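Local structure of probable copper-exporting P-type ATPase A (Archaeoglobus fulgidus, 3FRY) at residues K25-A30 with N40-A45. The protein probably couples ATP hydrolysis to copper export across the cell membrane, with this C-terminal heavy-metal-associated domain binding the metal. Sequence-based numbering, arbitrary orientation.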
loop_
_atom_site.group_PDB
_atom_site.type_symbol
_atom_site.label_atom_id
_atom_site.label_comp_id
_atom_site.label_asym_id
_atom_site.label_seq_id
_atom_site.Cartn_x
_atom_site.Cartn_y
_atom_site.Cartn_z
ATOM N N LYS A 25 -10.410 -5.115 15.246
ATOM C CA LYS A 25 -10.722 -5.245 16.668
ATOM C C LYS A 25 -11.020 -3.905 17.322
ATOM O O LYS A 25 -11.979 -3.774 18.079
ATOM C CB LYS A 25 -9.560 -5.910 17.419
ATOM C CG LYS A 25 -9.353 -7.376 17.105
ATOM C CD LYS A 25 -8.222 -7.954 17.954
ATOM C CE LYS A 25 -8.153 -9.471 17.843
ATOM N NZ LYS A 25 -7.923 -9.917 16.442
ATOM N N ALA A 26 -10.175 -2.916 17.051
ATOM C CA ALA A 26 -10.369 -1.585 17.623
ATOM C C ALA A 26 -11.735 -1.028 17.200
ATOM O O ALA A 26 -12.453 -0.435 18.011
ATOM C CB ALA A 26 -9.244 -0.656 17.166
ATOM N N LEU A 27 -12.092 -1.215 15.930
ATOM C CA LEU A 27 -13.380 -0.742 15.438
ATOM C C LEU A 27 -14.527 -1.464 16.144
ATOM O O LEU A 27 -15.519 -0.842 16.513
ATOM C CB LEU A 27 -13.490 -0.947 13.921
ATOM C CG LEU A 27 -12.715 0.055 13.059
ATOM C CD1 LEU A 27 -12.642 -0.437 11.617
ATOM C CD2 LEU A 27 -13.401 1.412 13.136
ATOM N N GLU A 28 -14.400 -2.774 16.330
ATOM C CA GLU A 28 -15.449 -3.532 17.012
ATOM C C GLU A 28 -15.537 -3.071 18.462
ATOM O O GLU A 28 -16.631 -2.958 19.022
ATOM C CB GLU A 28 -15.155 -5.035 16.953
ATOM C CG GLU A 28 -15.058 -5.566 15.532
ATOM C CD GLU A 28 -14.567 -6.997 15.472
ATOM O OE1 GLU A 28 -13.593 -7.324 16.190
ATOM O OE2 GLU A 28 -15.144 -7.787 14.700
ATOM N N GLU A 29 -14.384 -2.794 19.064
ATOM C CA GLU A 29 -14.355 -2.325 20.444
ATOM C C GLU A 29 -15.016 -0.957 20.563
ATOM O O GLU A 29 -15.571 -0.620 21.607
ATOM C CB GLU A 29 -12.918 -2.244 20.963
ATOM C CG GLU A 29 -12.274 -3.592 21.253
ATOM C CD GLU A 29 -13.074 -4.419 22.245
ATOM O OE1 GLU A 29 -13.681 -3.826 23.168
ATOM O OE2 GLU A 29 -13.088 -5.664 22.111
ATOM N N ALA A 30 -14.955 -0.169 19.493
ATOM C CA ALA A 30 -15.565 1.156 19.494
ATOM C C ALA A 30 -17.069 1.067 19.210
ATOM O O ALA A 30 -17.776 2.078 19.227
ATOM C CB ALA A 30 -14.885 2.047 18.470
ATOM N N ASN A 40 -6.592 -0.065 2.546
ATOM C CA ASN A 40 -7.081 1.284 2.295
ATOM C C ASN A 40 -8.408 1.691 2.900
ATOM O O ASN A 40 -8.717 2.880 2.946
ATOM C CB ASN A 40 -7.159 1.517 0.788
ATOM C CG ASN A 40 -5.865 1.193 0.095
ATOM O OD1 ASN A 40 -4.809 1.696 0.478
ATOM N ND2 ASN A 40 -5.932 0.347 -0.927
ATOM N N GLU A 41 -9.200 0.731 3.358
ATOM C CA GLU A 41 -10.496 1.093 3.903
ATOM C C GLU A 41 -11.090 0.110 4.883
ATOM O O GLU A 41 -10.733 -1.068 4.919
ATOM C CB GLU A 41 -11.508 1.289 2.764
ATOM C CG GLU A 41 -11.626 0.077 1.843
ATOM C CD GLU A 41 -12.885 0.081 0.979
ATOM O OE1 GLU A 41 -13.297 1.161 0.504
ATOM O OE2 GLU A 41 -13.455 -1.010 0.762
ATOM N N ALA A 42 -12.020 0.625 5.671
ATOM C CA ALA A 42 -12.753 -0.171 6.629
ATOM C C ALA A 42 -14.214 0.145 6.330
ATOM O O ALA A 42 -14.611 1.312 6.286
ATOM C CB ALA A 42 -12.400 0.234 8.045
ATOM N N VAL A 43 -14.999 -0.894 6.074
ATOM C CA VAL A 43 -16.412 -0.717 5.799
ATOM C C VAL A 43 -17.110 -1.334 6.993
ATOM O O VAL A 43 -16.867 -2.494 7.327
ATOM C CB VAL A 43 -16.822 -1.439 4.492
ATOM C CG1 VAL A 43 -18.311 -1.238 4.217
ATOM C CG2 VAL A 43 -15.994 -0.889 3.330
ATOM N N VAL A 44 -17.947 -0.549 7.659
ATOM C CA VAL A 44 -18.653 -1.043 8.833
ATOM C C VAL A 44 -20.115 -0.670 8.845
ATOM O O VAL A 44 -20.566 0.187 8.081
ATOM C CB VAL A 44 -18.058 -0.475 10.156
ATOM C CG1 VAL A 44 -16.545 -0.666 10.193
ATOM C CG2 VAL A 44 -18.424 1.004 10.298
ATOM N N ALA A 45 -20.856 -1.345 9.715
ATOM C CA ALA A 45 -22.258 -1.039 9.927
ATOM C C ALA A 45 -22.113 -0.265 11.231
ATOM O O ALA A 45 -21.627 -0.812 12.223
ATOM C CB ALA A 45 -23.074 -2.310 10.148
#
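L27 reaches from helix 20-29 onto A42 and V44 of strand 41-47 in a small, buried and wholly apolar helix-on-sheet contact, in which a single leucine methyl joins the helix to the strand. CD1 of L27 lies 3.6 Å from CB of A42 and 4.2 Å from CG1 of V44, so it meets two alternate residues whose CB is directed toward the helix, while the CB of V43 between them is directed away from it. In V44 a chi1 of -50° turns CG1 to the far side from its carbonyl carbon, where it meets CD1 of L27; the two side chains lie nearly perpendicular and touch through these methyl groups. The two segments bury 93 Å² between them, and other residues close round the leucine: V34 of strand 33-37, Y54 and V58 of helix 51-60, and L9 of the second subunit. That subunit also adds a strand antiparallel to E41-V44, extending the sheet across the interface, in keeping with the domain swap of this crystal form. Helices packed through alternate strand residues on one face of an antiparallel sheet are characteristic of the ferredoxin-like βαββαβ fold of heavy-metal-associated domains, here assembled with a strand from the partner chain.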